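Local atomic coordinates of glycosylation Associate Protein 3 (Streptococcus agalactiae serotype V, PDB entry 6OYC), a protein that probably takes part, within the Gap123 complex of the accessory Sec system, in the glycosylation and secretion of a bacterial surface adhesin. Residues N42-T50 with I57-R65; L203-E213 with G233-F244. One frame throughout, in Å; residues are numbered along the deposited sequence.

From the N terminus, the chain first reaches strand 41-47, which is, within this chain, an outermost strand of a four-stranded antiparallel sheet and leads into helix 52-55; interaction 1 closes that excursion, bringing 57-65 back beside the strand end before the chain enters strand 69-78 of the other antiparallel sheet. Interaction 2 begins only after this, neither nested in interaction 1 nor crossing it. There, 203-213 and 233-244 enclose the rest of helix 206-218 and strand 223-227, tying two successive helices of the parallel-sheet domain together. Short-range loop closure and lateral pairing of helices thus occur in one chain, their centres about 36 Å apart, on opposite sides of the chain's centre.

Interaction 1. Residues N42-T50 with I57-R65; sequences NLYTWSSQT and ISPNLPLLR
W46 meets N60 at the edge of its indole ring, where OD1 of N60 lies in the ring plane and the amide is turned 69° from it. One face of the indole is taken by Y44, whose CD2 sits 3.3 Å above the plane of W46, over the ring centre. The setting is the outer strand 41-47 of an antiparallel sheet in the accessory Sec family region, whose clan assignment is consistent with a galactose-binding-domain-like β-fold. Across the strand end the pairing is made partly by a side chain: the N-H of S47 points to OD1 of N60 (2.8 Å, in the carbonyl plane), while N of N60 gives a 3.0 Å bond to O of S47, nearly along the C=O axis. The N of L61 reaches that same oxygen from above its carbonyl plane, so two donors grip it. L61 CG stands beside its own backbone N (chi1 -60°), bringing CD2 to 3.6 Å from CB of W46. The indole's own NE1 is hydrogen-bonded to O of Y8. The P59 ring brings its CB to 3.4 Å from S48 C. Where the chain leaves for and returns from helix 52-55, T50 OG1 donates to O of I57 at 2.7 Å.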
loop_
_atom_site.group_PDB
_atom_site.type_symbol
_atom_site.label_atom_id
_atom_site.label_comp_id
_atom_site.label_asym_id
_atom_site.label_seq_id
_atom_site.Cartn_x
_atom_site.Cartn_y
_atom_site.Cartn_z
ATOM N N ASN C 42 -25.571 -1.289 -2.781
ATOM C CA ASN C 42 -24.507 -0.408 -2.322
ATOM C C ASN C 42 -23.665 -1.251 -1.375
ATOM O O ASN C 42 -24.071 -1.514 -0.245
ATOM C CB ASN C 42 -25.087 0.828 -1.646
ATOM C CG ASN C 42 -24.054 1.913 -1.422
ATOM O OD1 ASN C 42 -24.079 2.961 -2.065
ATOM N ND2 ASN C 42 -23.137 1.665 -0.498
ATOM N N LEU C 43 -22.506 -1.724 -1.855
ATOM C CA LEU C 43 -21.702 -2.659 -1.070
ATOM C C LEU C 43 -20.896 -1.956 0.001
ATOM O O LEU C 43 -20.607 -2.553 1.046
ATOM C CB LEU C 43 -20.738 -3.438 -1.964
ATOM C CG LEU C 43 -21.332 -4.272 -3.093
ATOM C CD1 LEU C 43 -20.289 -4.467 -4.179
ATOM C CD2 LEU C 43 -21.839 -5.622 -2.568
ATOM N N TYR C 44 -20.512 -0.704 -0.249
ATOM C CA TYR C 44 -19.657 0.016 0.675
ATOM C C TYR C 44 -19.615 1.479 0.267
ATOM O O TYR C 44 -19.605 1.792 -0.928
ATOM C CB TYR C 44 -18.239 -0.583 0.702
ATOM C CG TYR C 44 -17.450 -0.015 1.839
ATOM C CD1 TYR C 44 -17.689 -0.430 3.145
ATOM C CD2 TYR C 44 -16.513 0.992 1.627
ATOM C CE1 TYR C 44 -17.000 0.123 4.204
ATOM C CE2 TYR C 44 -15.802 1.541 2.683
ATOM C CZ TYR C 44 -16.048 1.099 3.971
ATOM O OH TYR C 44 -15.368 1.649 5.032
ATOM N N THR C 45 -19.566 2.365 1.259
ATOM C CA THR C 45 -19.488 3.800 1.012
ATOM C C THR C 45 -18.400 4.420 1.880
ATOM O O THR C 45 -18.396 4.243 3.103
ATOM C CB THR C 45 -20.835 4.492 1.277
ATOM O OG1 THR C 45 -21.778 4.075 0.286
ATOM C CG2 THR C 45 -20.691 6.019 1.176
ATOM N N TRP C 46 -17.491 5.145 1.234
ATOM C CA TRP C 46 -16.486 5.988 1.862
ATOM C C TRP C 46 -16.983 7.430 1.938
ATOM O O TRP C 46 -17.766 7.879 1.098
ATOM C CB TRP C 46 -15.183 5.958 1.063
ATOM C CG TRP C 46 -14.526 4.626 0.935
ATOM C CD1 TRP C 46 -13.552 4.120 1.742
ATOM C CD2 TRP C 46 -14.754 3.644 -0.088
ATOM N NE1 TRP C 46 -13.168 2.876 1.300
ATOM C CE2 TRP C 46 -13.882 2.563 0.173
ATOM C CE3 TRP C 46 -15.615 3.568 -1.188
ATOM C CZ2 TRP C 46 -13.848 1.414 -0.627
ATOM C CZ3 TRP C 46 -15.572 2.431 -1.988
ATOM C CH2 TRP C 46 -14.698 1.370 -1.701
ATOM N N SER C 47 -16.483 8.180 2.920
ATOM C CA SER C 47 -17.003 9.527 3.123
ATOM C C SER C 47 -15.886 10.521 3.433
ATOM O O SER C 47 -14.897 10.188 4.094
ATOM C CB SER C 47 -18.053 9.555 4.253
ATOM O OG SER C 47 -18.502 10.887 4.433
ATOM N N SER C 48 -16.076 11.759 2.969
ATOM C CA SER C 48 -15.133 12.850 3.188
ATOM C C SER C 48 -15.370 13.604 4.495
ATOM O O SER C 48 -14.588 14.508 4.822
ATOM C CB SER C 48 -15.166 13.840 2.001
ATOM O OG SER C 48 -16.134 14.872 2.134
ATOM N N GLN C 49 -16.420 13.270 5.241
ATOM C CA GLN C 49 -16.745 13.967 6.479
ATOM C C GLN C 49 -17.618 13.070 7.340
ATOM O O GLN C 49 -18.493 12.377 6.820
ATOM C CB GLN C 49 -17.474 15.280 6.201
ATOM C CG GLN C 49 -17.843 16.047 7.452
ATOM C CD GLN C 49 -17.957 17.535 7.186
ATOM O OE1 GLN C 49 -17.253 18.112 6.314
ATOM N NE2 GLN C 49 -18.864 18.171 7.911
ATOM N N THR C 50 -17.372 13.082 8.650
ATOM C CA THR C 50 -18.145 12.306 9.611
ATOM C C THR C 50 -18.311 13.107 10.902
ATOM O O THR C 50 -17.550 14.030 11.189
ATOM C CB THR C 50 -17.468 10.970 9.981
ATOM O OG1 THR C 50 -16.291 11.238 10.770
ATOM C CG2 THR C 50 -17.076 10.155 8.764
ATOM N N ILE C 57 -16.235 6.652 13.107
ATOM C CA ILE C 57 -14.983 6.628 12.363
ATOM C C ILE C 57 -14.693 8.036 11.877
ATOM O O ILE C 57 -15.592 8.872 11.751
ATOM C CB ILE C 57 -15.007 5.689 11.137
ATOM C CG1 ILE C 57 -16.173 6.072 10.205
ATOM C CG2 ILE C 57 -15.036 4.215 11.568
ATOM C CD1 ILE C 57 -16.084 5.388 8.835
ATOM N N SER C 58 -13.414 8.284 11.602
ATOM C CA SER C 58 -12.972 9.463 10.885
ATOM C C SER C 58 -13.339 9.349 9.406
ATOM O O SER C 58 -13.511 8.244 8.890
ATOM C CB SER C 58 -11.460 9.608 11.033
ATOM O OG SER C 58 -11.114 9.838 12.386
ATOM N N PRO C 59 -13.450 10.470 8.692
ATOM C CA PRO C 59 -13.613 10.367 7.242
ATOM C C PRO C 59 -12.440 9.593 6.678
ATOM O O PRO C 59 -11.327 9.649 7.201
ATOM C CB PRO C 59 -13.598 11.824 6.769
ATOM C CG PRO C 59 -12.824 12.539 7.825
ATOM C CD PRO C 59 -13.224 11.868 9.112
ATOM N N ASN C 60 -12.696 8.850 5.613
ATOM C CA ASN C 60 -11.646 8.077 4.968
ATOM C C ASN C 60 -11.390 8.571 3.549
ATOM O O ASN C 60 -10.657 7.919 2.792
ATOM C CB ASN C 60 -12.006 6.585 4.990
ATOM C CG ASN C 60 -13.487 6.348 4.725
ATOM O OD1 ASN C 60 -14.121 7.105 3.999
ATOM N ND2 ASN C 60 -14.041 5.313 5.330
ATOM N N LEU C 61 -11.968 9.713 3.176
ATOM C CA LEU C 61 -11.696 10.388 1.917
ATOM C C LEU C 61 -11.054 11.741 2.199
ATOM O O LEU C 61 -11.447 12.419 3.154
ATOM C CB LEU C 61 -12.986 10.597 1.080
ATOM C CG LEU C 61 -13.694 9.286 0.705
ATOM C CD1 LEU C 61 -14.983 9.530 -0.084
ATOM C CD2 LEU C 61 -12.734 8.364 -0.069
ATOM N N PRO C 62 -10.096 12.171 1.388
ATOM C CA PRO C 62 -9.421 13.442 1.652
ATOM C C PRO C 62 -10.244 14.633 1.196
ATOM O O PRO C 62 -11.115 14.545 0.323
ATOM C CB PRO C 62 -8.137 13.339 0.818
ATOM C CG PRO C 62 -8.568 12.525 -0.391
ATOM C CD PRO C 62 -9.600 11.522 0.158
ATOM N N LEU C 63 -9.903 15.762 1.795
ATOM C CA LEU C 63 -10.454 17.057 1.424
ATOM C C LEU C 63 -9.984 17.436 0.025
ATOM O O LEU C 63 -8.789 17.371 -0.270
ATOM C CB LEU C 63 -9.996 18.087 2.452
ATOM C CG LEU C 63 -10.727 19.372 2.801
ATOM C CD1 LEU C 63 -12.183 19.112 3.190
ATOM C CD2 LEU C 63 -9.959 20.096 3.930
ATOM N N LEU C 64 -10.913 17.840 -0.837
ATOM C CA LEU C 64 -10.597 18.187 -2.216
ATOM C C LEU C 64 -10.830 19.676 -2.451
ATOM O O LEU C 64 -11.493 20.356 -1.661
ATOM C CB LEU C 64 -11.436 17.350 -3.195
ATOM C CG LEU C 64 -11.289 15.821 -3.080
ATOM C CD1 LEU C 64 -12.077 15.094 -4.176
ATOM C CD2 LEU C 64 -9.814 15.389 -3.103
ATOM N N ARG C 65 -10.270 20.190 -3.540
ATOM C CA ARG C 65 -10.367 21.615 -3.861
ATOM C C ARG C 65 -11.336 21.838 -5.025
ATOM O O ARG C 65 -11.203 21.210 -6.084
ATOM C CB ARG C 65 -8.988 22.208 -4.203
ATOM C CG ARG C 65 -7.834 21.818 -3.250
ATOM C CD ARG C 65 -8.228 22.052 -1.813
ATOM N NE ARG C 65 -7.093 22.252 -0.909
ATOM C CZ ARG C 65 -6.603 21.332 -0.070
ATOM N NH1 ARG C 65 -7.124 20.089 -0.005
ATOM N NH2 ARG C 65 -5.573 21.666 0.710
#

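Interaction 2. Residues L203-E213 with G233-F244; sequences LILPELEKGLE and GNFAALYYAKKF. With GOL (glycerol), chain S.
L203 sets its CB 3.5 Å from CB of A236, at the start of a contact between two successive helices, 206-218 and 231-243, joined through strand 223-227 of the parallel β-sheet of an α/β domain. The short segments of these helices run at 43° with axes 11.5 Å apart. The O of L203 takes a hydrogen bond from OH of Y240 (2.6 Å). I204 lays CG2 over one face of the Y239 ring in a CH-pi contact, 3.9 Å from its centroid; CG of K243 occupies the opposite face. L205, the N-cap residue, gives its N-H to the Y240 hydroxyl in a nearly straight bond of 167°, so Y240 spans the turn into the first helix. L208 packs CD2 at 3.6 Å from CE2 of Y240. E209, extended, crosses Y239 at about a right angle, its OE2 at the ring edge; OE2 accepts a hydrogen bond from OH of Y239 (2.8 Å) on the syn side, 32° out of the carboxylate plane, and a weak one from O3 of a glycerol probably left from crystallisation, whose O2 also bonds that hydroxyl. OE1 makes a long salt bridge to NZ of K243 (3.7 Å). L212 sets CD1 over one face of Y240, toward its rim, in a CH-pi contact. Lastly, CG of E213 meets the edge of F244 at CE1, 3.8 Å away.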
loop_
_atom_site.group_PDB
_atom_site.type_symbol
_atom_site.label_atom_id
_atom_site.label_comp_id
_atom_site.label_asym_id
_atom_site.label_seq_id
_atom_site.Cartn_x
_atom_site.Cartn_y
_atom_site.Cartn_z
ATOM N N LEU C 203 7.014 -6.530 -0.148
ATOM C CA LEU C 203 8.364 -6.557 -0.686
ATOM C C LEU C 203 9.105 -7.836 -0.313
ATOM O O LEU C 203 10.306 -7.943 -0.559
ATOM C CB LEU C 203 9.127 -5.318 -0.224
ATOM C CG LEU C 203 8.497 -4.073 -0.843
ATOM C CD1 LEU C 203 9.119 -2.792 -0.296
ATOM C CD2 LEU C 203 8.610 -4.132 -2.358
ATOM N N ILE C 204 8.415 -8.801 0.284
ATOM C CA ILE C 204 8.955 -10.136 0.495
ATOM C C ILE C 204 8.523 -10.949 -0.717
ATOM O O ILE C 204 7.384 -11.405 -0.796
ATOM C CB ILE C 204 8.457 -10.738 1.808
ATOM C CG1 ILE C 204 8.934 -9.864 2.966
ATOM C CG2 ILE C 204 8.917 -12.190 1.960
ATOM C CD1 ILE C 204 8.477 -10.302 4.312
ATOM N N LEU C 205 9.421 -11.085 -1.691
ATOM C CA LEU C 205 9.067 -11.636 -2.997
ATOM C C LEU C 205 9.984 -12.802 -3.347
ATOM O O LEU C 205 11.220 -12.641 -3.366
ATOM C CB LEU C 205 9.150 -10.558 -4.080
ATOM C CG LEU C 205 8.217 -9.381 -3.799
ATOM C CD1 LEU C 205 8.461 -8.238 -4.759
ATOM C CD2 LEU C 205 6.752 -9.839 -3.829
ATOM N N PRO C 206 9.423 -13.975 -3.649
ATOM C CA PRO C 206 10.256 -15.121 -4.049
ATOM C C PRO C 206 11.204 -14.805 -5.187
ATOM O O PRO C 206 12.315 -15.356 -5.225
ATOM C CB PRO C 206 9.222 -16.178 -4.453
ATOM C CG PRO C 206 7.975 -15.800 -3.692
ATOM C CD PRO C 206 7.985 -14.296 -3.646
ATOM N N GLU C 207 10.816 -13.904 -6.097
ATOM C CA GLU C 207 11.699 -13.552 -7.208
ATOM C C GLU C 207 12.854 -12.660 -6.763
ATOM O O GLU C 207 13.909 -12.650 -7.407
ATOM C CB GLU C 207 10.905 -12.888 -8.333
ATOM C CG GLU C 207 10.177 -13.895 -9.217
ATOM C CD GLU C 207 10.936 -15.236 -9.347
ATOM O OE1 GLU C 207 11.904 -15.308 -10.145
ATOM O OE2 GLU C 207 10.561 -16.225 -8.660
ATOM N N LEU C 208 12.687 -11.916 -5.672
ATOM C CA LEU C 208 13.782 -11.097 -5.160
ATOM C C LEU C 208 14.696 -11.910 -4.249
ATOM O O LEU C 208 15.921 -11.739 -4.278
ATOM C CB LEU C 208 13.218 -9.885 -4.421
ATOM C CG LEU C 208 14.216 -8.863 -3.889
ATOM C CD1 LEU C 208 15.098 -8.313 -5.004
ATOM C CD2 LEU C 208 13.479 -7.748 -3.139
ATOM N N GLU C 209 14.107 -12.786 -3.433
ATOM C CA GLU C 209 14.888 -13.769 -2.689
ATOM C C GLU C 209 15.746 -14.604 -3.634
ATOM O O GLU C 209 16.941 -14.813 -3.390
ATOM C CB GLU C 209 13.954 -14.667 -1.877
ATOM C CG GLU C 209 14.675 -15.701 -1.039
ATOM C CD GLU C 209 13.796 -16.307 0.036
ATOM O OE1 GLU C 209 14.336 -17.039 0.887
ATOM O OE2 GLU C 209 12.571 -16.062 0.041
ATOM N N LYS C 210 15.147 -15.080 -4.727
ATOM C CA LYS C 210 15.902 -15.826 -5.728
ATOM C C LYS C 210 16.981 -14.955 -6.371
ATOM O O LYS C 210 18.101 -15.422 -6.614
ATOM C CB LYS C 210 14.942 -16.386 -6.781
ATOM C CG LYS C 210 15.481 -17.560 -7.586
ATOM C CD LYS C 210 16.120 -17.080 -8.883
ATOM C CE LYS C 210 16.613 -18.240 -9.742
ATOM N NZ LYS C 210 15.496 -18.895 -10.471
ATOM N N GLY C 211 16.668 -13.687 -6.646
ATOM C CA GLY C 211 17.660 -12.808 -7.247
ATOM C C GLY C 211 18.845 -12.537 -6.334
ATOM O O GLY C 211 19.993 -12.477 -6.788
ATOM N N LEU C 212 18.583 -12.360 -5.037
ATOM C CA LEU C 212 19.654 -12.177 -4.062
ATOM C C LEU C 212 20.499 -13.437 -3.919
ATOM O O LEU C 212 21.723 -13.356 -3.755
ATOM C CB LEU C 212 19.063 -11.807 -2.703
ATOM C CG LEU C 212 18.504 -10.401 -2.514
ATOM C CD1 LEU C 212 17.522 -10.378 -1.335
ATOM C CD2 LEU C 212 19.650 -9.399 -2.338
ATOM N N GLU C 213 19.853 -14.604 -3.922
ATOM C CA GLU C 213 20.583 -15.861 -3.816
ATOM C C GLU C 213 21.549 -16.030 -4.983
ATOM O O GLU C 213 22.726 -16.365 -4.785
ATOM C CB GLU C 213 19.598 -17.022 -3.768
ATOM C CG GLU C 213 19.791 -17.987 -2.639
ATOM C CD GLU C 213 18.932 -19.223 -2.824
ATOM O OE1 GLU C 213 17.696 -19.076 -2.997
ATOM O OE2 GLU C 213 19.495 -20.340 -2.811
ATOM N N GLY C 233 8.963 -2.198 3.217
ATOM C CA GLY C 233 10.382 -2.386 2.948
ATOM C C GLY C 233 11.165 -2.738 4.201
ATOM O O GLY C 233 12.015 -3.632 4.185
ATOM N N ASN C 234 10.908 -2.021 5.300
ATOM C CA ASN C 234 11.579 -2.344 6.556
ATOM C C ASN C 234 11.284 -3.780 6.961
ATOM O O ASN C 234 12.168 -4.494 7.437
ATOM C CB ASN C 234 11.142 -1.387 7.671
ATOM C CG ASN C 234 11.601 0.044 7.454
ATOM O OD1 ASN C 234 12.656 0.296 6.893
ATOM N ND2 ASN C 234 10.799 0.990 7.917
ATOM N N PHE C 235 10.039 -4.218 6.774
ATOM C CA PHE C 235 9.672 -5.588 7.113
ATOM C C PHE C 235 10.388 -6.582 6.208
ATOM O O PHE C 235 10.993 -7.547 6.686
ATOM C CB PHE C 235 8.161 -5.749 7.008
ATOM C CG PHE C 235 7.639 -7.034 7.571
ATOM C CD1 PHE C 235 8.071 -7.495 8.803
ATOM C CD2 PHE C 235 6.682 -7.764 6.883
ATOM C CE1 PHE C 235 7.580 -8.681 9.327
ATOM C CE2 PHE C 235 6.176 -8.943 7.405
ATOM C CZ PHE C 235 6.636 -9.406 8.626
ATOM N N ALA C 236 10.324 -6.361 4.893
ATOM C CA ALA C 236 11.052 -7.211 3.959
ATOM C C ALA C 236 12.548 -7.234 4.264
ATOM O O ALA C 236 13.166 -8.307 4.273
ATOM C CB ALA C 236 10.802 -6.745 2.525
ATOM N N ALA C 237 13.145 -6.063 4.520
ATOM C CA ALA C 237 14.575 -6.012 4.821
ATOM C C ALA C 237 14.924 -6.885 6.020
ATOM O O ALA C 237 15.958 -7.561 6.019
ATOM C CB ALA C 237 15.017 -4.568 5.067
ATOM N N LEU C 238 14.079 -6.890 7.054
ATOM C CA LEU C 238 14.330 -7.769 8.192
ATOM C C LEU C 238 14.313 -9.225 7.759
ATOM O O LEU C 238 15.108 -10.039 8.246
ATOM C CB LEU C 238 13.287 -7.538 9.288
ATOM C CG LEU C 238 13.307 -6.219 10.061
ATOM C CD1 LEU C 238 12.015 -6.096 10.850
ATOM C CD2 LEU C 238 14.518 -6.129 10.982
ATOM N N TYR C 239 13.404 -9.570 6.843
ATOM C CA TYR C 239 13.253 -10.951 6.405
ATOM C C TYR C 239 14.453 -11.394 5.576
ATOM O O TYR C 239 14.998 -12.487 5.778
ATOM C CB TYR C 239 11.960 -11.094 5.603
ATOM C CG TYR C 239 11.865 -12.386 4.833
ATOM C CD1 TYR C 239 11.310 -13.526 5.412
ATOM C CD2 TYR C 239 12.331 -12.471 3.529
ATOM C CE1 TYR C 239 11.218 -14.717 4.705
ATOM C CE2 TYR C 239 12.252 -13.652 2.820
ATOM C CZ TYR C 239 11.694 -14.774 3.410
ATOM O OH TYR C 239 11.612 -15.949 2.690
ATOM N N TYR C 240 14.864 -10.563 4.622
ATOM C CA TYR C 240 16.042 -10.888 3.833
ATOM C C TYR C 240 17.274 -11.061 4.727
ATOM O O TYR C 240 18.066 -11.990 4.524
ATOM C CB TYR C 240 16.255 -9.812 2.760
ATOM C CG TYR C 240 15.138 -9.798 1.723
ATOM C CD1 TYR C 240 14.658 -10.984 1.186
ATOM C CD2 TYR C 240 14.551 -8.609 1.303
ATOM C CE1 TYR C 240 13.641 -10.991 0.252
ATOM C CE2 TYR C 240 13.530 -8.609 0.356
ATOM C CZ TYR C 240 13.076 -9.804 -0.159
ATOM O OH TYR C 240 12.060 -9.844 -1.088
ATOM N N ALA C 241 17.424 -10.209 5.753
ATOM C CA ALA C 241 18.587 -10.310 6.628
ATOM C C ALA C 241 18.577 -11.604 7.430
ATOM O O ALA C 241 19.644 -12.139 7.746
ATOM C CB ALA C 241 18.668 -9.111 7.570
ATOM N N LYS C 242 17.402 -12.132 7.762
ATOM C CA LYS C 242 17.400 -13.389 8.485
ATOM C C LYS C 242 17.730 -14.556 7.561
ATOM O O LYS C 242 18.390 -15.514 7.980
ATOM C CB LYS C 242 16.058 -13.579 9.183
ATOM C CG LYS C 242 15.703 -15.007 9.513
ATOM C CD LYS C 242 16.159 -15.399 10.905
ATOM C CE LYS C 242 15.674 -16.828 11.249
ATOM N NZ LYS C 242 16.020 -17.274 12.644
ATOM N N LYS C 243 17.317 -14.475 6.299
ATOM C CA LYS C 243 17.640 -15.520 5.339
ATOM C C LYS C 243 19.082 -15.451 4.845
ATOM O O LYS C 243 19.612 -16.484 4.431
ATOM C CB LYS C 243 16.683 -15.452 4.144
ATOM C CG LYS C 243 15.290 -15.963 4.440
ATOM C CD LYS C 243 15.319 -17.454 4.777
ATOM C CE LYS C 243 14.501 -18.277 3.787
ATOM N NZ LYS C 243 15.146 -19.586 3.465
ATOM N N PHE C 244 19.726 -14.277 4.877
ATOM C CA PHE C 244 21.067 -14.083 4.312
ATOM C C PHE C 244 21.970 -13.341 5.287
ATOM O O PHE C 244 22.134 -12.121 5.190
ATOM C CB PHE C 244 21.018 -13.322 2.989
ATOM C CG PHE C 244 20.111 -13.936 1.951
ATOM C CD1 PHE C 244 20.458 -15.113 1.311
ATOM C CD2 PHE C 244 18.917 -13.316 1.596
ATOM C CE1 PHE C 244 19.627 -15.674 0.344
ATOM C CE2 PHE C 244 18.077 -13.875 0.630
ATOM C CZ PHE C 244 18.433 -15.057 0.006
HETATM C C1 GOL S . 6.986 -15.710 2.183
HETATM O O1 GOL S . 7.086 -15.940 3.555
HETATM C C2 GOL S . 8.372 -16.057 1.611
HETATM O O2 GOL S . 8.813 -17.299 2.063
HETATM C C3 GOL S . 8.212 -16.001 0.061
HETATM O O3 GOL S . 9.507 -15.899 -0.495
#